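Local structure of Succinylglutamatedesuccinylase/aspartoacylase (Rhodobacter sphaeroides 2.4.1, 3CDX) at residues D267-F278 with P307-D315. The protein probably hydrolyses non-peptide carbon-nitrogen bonds in linear amides, as a metal-dependent enzyme of the succinylglutamate desuccinylase/aspartoacylase family. Sequence-based numbering, arbitrary orientation.
Sequences DAYVMAPRTGLF and PLELLYRRD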
# COMPACT_ATOMS: atom_id res chain seq x y z
N ASP A 267 -28.47 23.80 -10.03
CA ASP A 267 -27.80 24.96 -10.60
C ASP A 267 -26.91 25.70 -9.56
O ASP A 267 -26.06 26.50 -9.94
CB ASP A 267 -28.84 25.93 -11.21
CG ASP A 267 -29.08 25.69 -12.73
OD1 ASP A 267 -28.50 24.74 -13.34
OD2 ASP A 267 -29.85 26.49 -13.32
N ALA A 268 -27.13 25.44 -8.27
CA ALA A 268 -26.26 25.92 -7.15
C ALA A 268 -24.83 25.33 -7.12
O ALA A 268 -23.94 25.92 -6.55
CB ALA A 268 -26.94 25.68 -5.80
N TYR A 269 -24.63 24.18 -7.75
CA TYR A 269 -23.34 23.49 -7.80
C TYR A 269 -22.61 23.73 -9.11
O TYR A 269 -23.16 23.46 -10.21
CB TYR A 269 -23.56 21.98 -7.64
CG TYR A 269 -24.23 21.64 -6.34
CD1 TYR A 269 -23.47 21.16 -5.27
CD2 TYR A 269 -25.59 21.81 -6.16
CE1 TYR A 269 -24.06 20.85 -4.06
CE2 TYR A 269 -26.21 21.50 -4.93
CZ TYR A 269 -25.43 21.02 -3.90
OH TYR A 269 -25.99 20.73 -2.69
N VAL A 270 -21.38 24.24 -9.03
CA VAL A 270 -20.53 24.29 -10.20
C VAL A 270 -19.73 23.02 -10.21
O VAL A 270 -18.93 22.78 -9.32
CB VAL A 270 -19.59 25.51 -10.20
CG1 VAL A 270 -18.85 25.60 -11.56
CG2 VAL A 270 -20.37 26.76 -9.87
N MET A 271 -19.95 22.23 -11.24
CA MET A 271 -19.33 20.92 -11.35
C MET A 271 -18.16 20.92 -12.35
O MET A 271 -18.22 21.57 -13.39
CB MET A 271 -20.39 19.91 -11.74
CG MET A 271 -21.62 19.88 -10.78
SD MET A 271 -21.34 19.28 -9.11
CE MET A 271 -20.89 17.57 -9.39
N ALA A 272 -17.09 20.21 -12.02
CA ALA A 272 -16.00 19.97 -12.98
C ALA A 272 -16.36 18.86 -14.01
O ALA A 272 -16.57 17.70 -13.62
CB ALA A 272 -14.71 19.59 -12.23
N PRO A 273 -16.42 19.21 -15.32
CA PRO A 273 -16.71 18.15 -16.30
C PRO A 273 -15.48 17.36 -16.69
O PRO A 273 -15.58 16.30 -17.31
CB PRO A 273 -17.24 18.93 -17.51
CG PRO A 273 -17.15 20.41 -17.14
CD PRO A 273 -16.30 20.53 -15.96
N ARG A 274 -14.31 17.91 -16.38
CA ARG A 274 -13.07 17.25 -16.72
C ARG A 274 -12.13 17.30 -15.53
O ARG A 274 -12.20 18.20 -14.68
CB ARG A 274 -12.40 17.85 -17.97
CG ARG A 274 -13.17 17.74 -19.31
CD ARG A 274 -13.26 16.30 -19.90
NE ARG A 274 -14.20 16.27 -21.02
CZ ARG A 274 -14.85 15.19 -21.48
NH1 ARG A 274 -14.71 14.00 -20.93
NH2 ARG A 274 -15.68 15.33 -22.52
N THR A 275 -11.27 16.29 -15.44
CA THR A 275 -10.13 16.33 -14.52
C THR A 275 -9.07 17.35 -14.98
O THR A 275 -8.65 17.35 -16.14
CB THR A 275 -9.58 14.92 -14.33
OG1 THR A 275 -10.61 14.13 -13.74
CG2 THR A 275 -8.32 14.92 -13.41
N GLY A 276 -8.68 18.26 -14.11
CA GLY A 276 -7.56 19.12 -14.41
C GLY A 276 -7.29 20.09 -13.27
O GLY A 276 -7.74 19.86 -12.16
N LEU A 277 -6.58 21.17 -13.57
CA LEU A 277 -6.15 22.15 -12.58
C LEU A 277 -7.13 23.33 -12.59
O LEU A 277 -7.14 24.17 -13.50
CB LEU A 277 -4.69 22.59 -12.87
CG LEU A 277 -4.09 23.76 -12.04
CD1 LEU A 277 -4.46 23.70 -10.57
CD2 LEU A 277 -2.56 23.82 -12.18
N PHE A 278 -7.95 23.37 -11.55
CA PHE A 278 -8.97 24.39 -11.46
C PHE A 278 -8.53 25.67 -10.77
O PHE A 278 -8.16 25.66 -9.59
CB PHE A 278 -10.25 23.85 -10.83
CG PHE A 278 -11.31 24.90 -10.65
CD1 PHE A 278 -12.08 25.30 -11.74
CD2 PHE A 278 -11.52 25.50 -9.41
CE1 PHE A 278 -13.05 26.30 -11.60
CE2 PHE A 278 -12.49 26.49 -9.24
CZ PHE A 278 -13.26 26.90 -10.34
N PRO A 307 -7.75 26.49 -21.54
CA PRO A 307 -8.47 26.00 -20.37
C PRO A 307 -9.99 26.01 -20.56
O PRO A 307 -10.54 26.79 -21.35
CB PRO A 307 -8.06 26.96 -19.26
CG PRO A 307 -7.65 28.20 -19.97
CD PRO A 307 -7.03 27.75 -21.25
N LEU A 308 -10.66 25.15 -19.80
CA LEU A 308 -12.11 25.10 -19.90
C LEU A 308 -12.77 26.04 -18.89
O LEU A 308 -12.67 25.83 -17.69
CB LEU A 308 -12.59 23.65 -19.73
CG LEU A 308 -14.09 23.35 -19.76
CD1 LEU A 308 -14.65 23.53 -21.21
CD2 LEU A 308 -14.30 21.89 -19.27
N GLU A 309 -13.46 27.06 -19.41
CA GLU A 309 -14.20 28.01 -18.58
C GLU A 309 -15.45 27.38 -17.95
O GLU A 309 -16.26 26.74 -18.66
CB GLU A 309 -14.64 29.22 -19.42
CG GLU A 309 -15.21 30.40 -18.57
CD GLU A 309 -15.76 31.55 -19.45
OE1 GLU A 309 -15.77 31.38 -20.68
OE2 GLU A 309 -16.16 32.60 -18.91
N LEU A 310 -15.62 27.58 -16.63
CA LEU A 310 -16.87 27.19 -15.91
C LEU A 310 -17.63 28.42 -15.47
O LEU A 310 -17.01 29.40 -15.06
CB LEU A 310 -16.57 26.36 -14.64
CG LEU A 310 -15.72 25.09 -14.81
CD1 LEU A 310 -15.77 24.17 -13.60
CD2 LEU A 310 -16.10 24.32 -16.08
N LEU A 311 -18.97 28.35 -15.50
CA LEU A 311 -19.82 29.48 -15.08
C LEU A 311 -20.66 29.12 -13.86
O LEU A 311 -21.11 27.99 -13.75
CB LEU A 311 -20.77 29.92 -16.21
CG LEU A 311 -20.18 30.11 -17.62
CD1 LEU A 311 -21.33 30.46 -18.59
CD2 LEU A 311 -19.10 31.18 -17.61
N TYR A 312 -20.86 30.08 -12.96
CA TYR A 312 -21.92 30.00 -11.96
C TYR A 312 -23.29 30.04 -12.65
O TYR A 312 -23.45 30.71 -13.67
CB TYR A 312 -21.87 31.18 -10.97
CG TYR A 312 -20.59 31.36 -10.18
CD1 TYR A 312 -20.27 30.51 -9.11
CD2 TYR A 312 -19.71 32.39 -10.49
CE1 TYR A 312 -19.07 30.69 -8.36
CE2 TYR A 312 -18.53 32.57 -9.77
CZ TYR A 312 -18.21 31.73 -8.72
OH TYR A 312 -17.04 31.95 -8.03
N ARG A 313 -24.27 29.36 -12.05
CA ARG A 313 -25.63 29.30 -12.57
C ARG A 313 -26.68 29.72 -11.54
O ARG A 313 -27.88 29.44 -11.71
CB ARG A 313 -25.94 27.88 -13.08
CG ARG A 313 -25.03 27.42 -14.20
CD ARG A 313 -25.20 28.33 -15.39
NE ARG A 313 -24.53 27.81 -16.57
CZ ARG A 313 -24.39 28.50 -17.69
NH1 ARG A 313 -24.87 29.75 -17.75
NH2 ARG A 313 -23.76 27.96 -18.74
N ARG A 314 -26.23 30.39 -10.48
CA ARG A 314 -27.11 31.02 -9.50
C ARG A 314 -26.46 32.28 -8.96
O ARG A 314 -25.24 32.27 -8.70
CB ARG A 314 -27.34 30.09 -8.29
CG ARG A 314 -28.10 28.79 -8.56
CD ARG A 314 -29.49 29.05 -9.13
NE ARG A 314 -30.45 29.59 -8.17
CZ ARG A 314 -31.77 29.65 -8.38
NH1 ARG A 314 -32.30 29.20 -9.52
NH2 ARG A 314 -32.56 30.17 -7.44
N ASP A 315 -27.24 33.36 -8.76
CA ASP A 315 -26.79 34.50 -7.96
C ASP A 315 -26.74 34.05 -6.49
O ASP A 315 -27.54 33.20 -6.08
CB ASP A 315 -27.74 35.71 -8.06
CG ASP A 315 -27.97 36.19 -9.50
OD1 ASP A 315 -27.22 35.81 -10.42
OD2 ASP A 315 -28.92 36.96 -9.72
O HOH W 1 -23.85 27.84 -9.53
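Leu310 and Val270 form the buried middle of a packing contact between two strands, 269-271 and 308-311, that run antiparallel at 169° yet stay 7.6 Å apart at their closest. That spacing is too wide for sheet pairing, and side chains fill it. Val270 points both methyls at the facing segment: CG1, anti to the backbone N (chi1 -172°), lies 3.9 Å from Leu310 CB, while CG2 meets Tyr312 CD1 at 3.8 Å. Leu310 forks in its turn. Its CD1 passes between the backbone of Met271 and the ring of Phe278, 4.0 Å from Phe278 CE1, and its CD2 slides alongside Pro273, 3.8 Å from CD of that ring. Val333 and Val327, on neighbouring strands, also touch the Phe278 side chain, so the cluster is part of the core of the C-terminal beta region, well away from the calcium site.

Toward both ends the contact becomes more exposed, and charged residues line its margins. At one, the CD2 methyl of Leu308 reaches toward CG of the Pro273 ring at the exposed turn, where Arg274 forms a salt bridge with Asp302 of another subunit. At the other, Asp267 and Arg313 touch through carbon, CG to CB, because the bend at chi2 (-62°) carries the guanidinium away, one face against Leu311 CB, leaving NE 6.0 Å from Asp267 OD1. Arg314 lays its CG against the Asp267 carbonyl, but its NH2 forms a salt bridge with Glu338. A water bridges the backbones here, donating to Asp267 O at 2.6 Å and accepting from Arg313 N. The two segments thus meet through apolar packing in the middle and a bridging water at the edge, and charge pairing contributes little directly across the contact.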